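Local coordinates for CRISPR-associated endoribonuclease Cas6 1 (Methanocaldococcus jannaschii DSM 2661, PDB 5YI6), which probably cleaves CRISPR repeat transcripts as a metal-independent endoribonuclease, processing them into the CRISPR RNAs used in adaptive immunity against viruses and other mobile elements, at residues A[54-59]-A[130-135]. Numbering follows the deposited sequence.
Sequences FFTFSL and TISPIY
Ser-132 and Ile-131 meet the backbone of Phe-57 to Leu-59 in a buried interdomain contact, near the centre of the chain, between the two RAMP-type ferredoxin-like halves of this Cas6 protein. It illustrates how an edge strand can be held by a loop: 56-57 is an outermost strand of the N-terminal sheet, with 78-85 on its inner side, and the loop following strand 127-130 of the C-terminal sheet meets it. Two hydrogen bonds join them. The amide N of Leu-59 donates to Ile-131 O at 3.0 Å, nearly straight at 164°. One residue further along the loop, the hydroxyl of Ser-132 supplies the second bond, to Phe-57 O, with chi1 of 50° placing OG between its own backbone N and carbonyl carbon. Ser-132 OG also bonds to Met-236 N, while the neighbouring Thr-56 OG1 is tied to Phe-234 O, so the end of the C-terminal glycine-rich loop joins the same junction. Apolar contacts flank the bonds: Ile-131 lays CG1 and CD1 against Ser-58 CB, with CD1 at 3.6 Å, and Leu-59 CD2 approaches Pro-133 CD at 4.3 Å. Phe-57 turns its CB away from the loop, and its side chain touches Ile-31, about 7 Å from the side chain of Tyr-32, the probable proton acceptor. Ser-132 OG donates to Phe-57 O over 2.9 Å, tilted 32° from the carbonyl plane.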
loop_
_atom_site.group_PDB
_atom_site.type_symbol
_atom_site.label_atom_id
_atom_site.label_comp_id
_atom_site.label_asym_id
_atom_site.label_seq_id
_atom_site.Cartn_x
_atom_site.Cartn_y
_atom_site.Cartn_z
ATOM N N PHE A 54 10.441 2.405 1.613
ATOM C CA PHE A 54 10.049 2.620 0.214
ATOM C C PHE A 54 9.388 1.376 -0.362
ATOM O O PHE A 54 9.904 0.742 -1.272
ATOM C CB PHE A 54 11.265 3.040 -0.611
ATOM C CG PHE A 54 11.837 4.345 -0.134
ATOM C CD1 PHE A 54 11.172 5.537 -0.397
ATOM C CD2 PHE A 54 13.027 4.367 0.608
ATOM C CE1 PHE A 54 11.681 6.771 0.078
ATOM C CE2 PHE A 54 13.549 5.593 1.059
ATOM C CZ PHE A 54 12.885 6.784 0.794
ATOM N N PHE A 55 8.235 1.030 0.220
ATOM C CA PHE A 55 7.412 -0.062 -0.296
ATOM C C PHE A 55 5.983 0.218 0.131
ATOM O O PHE A 55 5.731 1.066 0.997
ATOM C CB PHE A 55 7.869 -1.448 0.189
ATOM C CG PHE A 55 7.617 -1.735 1.658
ATOM C CD1 PHE A 55 6.481 -2.470 2.067
ATOM C CD2 PHE A 55 8.488 -1.268 2.629
ATOM C CE1 PHE A 55 6.240 -2.728 3.435
ATOM C CE2 PHE A 55 8.269 -1.523 3.999
ATOM C CZ PHE A 55 7.132 -2.261 4.404
ATOM N N THR A 56 5.042 -0.488 -0.488
ATOM C CA THR A 56 3.640 -0.336 -0.097
ATOM C C THR A 56 2.940 -1.690 -0.189
ATOM O O THR A 56 3.496 -2.656 -0.700
ATOM C CB THR A 56 2.906 0.718 -0.959
ATOM O OG1 THR A 56 1.573 0.918 -0.441
ATOM C CG2 THR A 56 2.846 0.285 -2.486
ATOM N N PHE A 57 1.708 -1.767 0.345
ATOM C CA PHE A 57 0.918 -2.953 0.139
ATOM C C PHE A 57 -0.553 -2.554 0.164
ATOM O O PHE A 57 -0.927 -1.460 0.627
ATOM C CB PHE A 57 1.244 -4.073 1.155
ATOM C CG PHE A 57 1.235 -3.633 2.610
ATOM C CD1 PHE A 57 0.080 -3.791 3.398
ATOM C CD2 PHE A 57 2.410 -3.134 3.205
ATOM C CE1 PHE A 57 0.088 -3.408 4.757
ATOM C CE2 PHE A 57 2.424 -2.727 4.552
ATOM C CZ PHE A 57 1.264 -2.885 5.335
ATOM N N SER A 58 -1.373 -3.449 -0.359
ATOM C CA SER A 58 -2.793 -3.172 -0.556
ATOM C C SER A 58 -3.588 -3.590 0.686
ATOM O O SER A 58 -3.061 -4.175 1.630
ATOM C CB SER A 58 -3.300 -3.951 -1.789
ATOM O OG SER A 58 -3.357 -5.346 -1.493
ATOM N N LEU A 59 -4.894 -3.280 0.668
ATOM C CA LEU A 59 -5.833 -3.990 1.519
ATOM C C LEU A 59 -5.923 -5.445 1.051
ATOM O O LEU A 59 -5.578 -5.765 -0.090
ATOM C CB LEU A 59 -7.216 -3.362 1.434
ATOM C CG LEU A 59 -7.316 -1.844 1.607
ATOM C CD1 LEU A 59 -8.766 -1.381 1.376
ATOM C CD2 LEU A 59 -6.863 -1.529 2.957
ATOM N N THR A 130 -6.812 3.260 -6.499
ATOM C CA THR A 130 -6.190 2.823 -5.247
ATOM C C THR A 130 -6.684 1.421 -4.884
ATOM O O THR A 130 -7.887 1.115 -5.004
ATOM C CB THR A 130 -6.519 3.817 -4.122
ATOM O OG1 THR A 130 -7.950 3.985 -4.011
ATOM C CG2 THR A 130 -5.843 5.217 -4.384
ATOM N N ILE A 131 -5.748 0.560 -4.486
ATOM C CA ILE A 131 -6.060 -0.673 -3.768
ATOM C C ILE A 131 -5.639 -0.602 -2.304
ATOM O O ILE A 131 -6.003 -1.495 -1.519
ATOM C CB ILE A 131 -5.466 -1.915 -4.475
ATOM C CG1 ILE A 131 -3.923 -1.767 -4.695
ATOM C CG2 ILE A 131 -6.146 -2.077 -5.837
ATOM C CD1 ILE A 131 -3.276 -3.095 -5.319
ATOM N N SER A 132 -4.943 0.466 -1.889
ATOM C CA SER A 132 -5.024 0.928 -0.519
ATOM C C SER A 132 -5.115 2.457 -0.605
ATOM O O SER A 132 -4.540 3.071 -1.534
ATOM C CB SER A 132 -3.848 0.479 0.356
ATOM O OG SER A 132 -2.588 0.756 -0.239
ATOM N N PRO A 133 -5.894 3.088 0.261
ATOM C CA PRO A 133 -6.184 4.520 0.058
ATOM C C PRO A 133 -4.952 5.387 0.330
ATOM O O PRO A 133 -4.026 4.998 1.045
ATOM C CB PRO A 133 -7.313 4.812 1.059
ATOM C CG PRO A 133 -7.139 3.801 2.170
ATOM C CD PRO A 133 -6.634 2.519 1.414
ATOM N N ILE A 134 -4.986 6.611 -0.237
ATOM C CA ILE A 134 -3.861 7.553 -0.198
ATOM C C ILE A 134 -3.998 8.438 1.022
ATOM O O ILE A 134 -5.071 8.998 1.286
ATOM C CB ILE A 134 -3.792 8.378 -1.495
ATOM C CG1 ILE A 134 -3.312 7.467 -2.632
ATOM C CG2 ILE A 134 -2.871 9.657 -1.351
ATOM C CD1 ILE A 134 -3.592 8.024 -4.026
ATOM N N TYR A 135 -2.908 8.544 1.766
ATOM C CA TYR A 135 -2.813 9.385 2.941
ATOM C C TYR A 135 -1.909 10.557 2.607
ATOM O O TYR A 135 -0.819 10.369 2.059
ATOM C CB TYR A 135 -2.251 8.576 4.108
ATOM C CG TYR A 135 -2.023 9.357 5.377
ATOM C CD1 TYR A 135 -3.075 9.949 6.053
ATOM C CD2 TYR A 135 -0.757 9.451 5.936
ATOM C CE1 TYR A 135 -2.860 10.662 7.272
ATOM C CE2 TYR A 135 -0.542 10.153 7.129
ATOM C CZ TYR A 135 -1.603 10.739 7.790
ATOM O OH TYR A 135 -1.405 11.417 8.968
#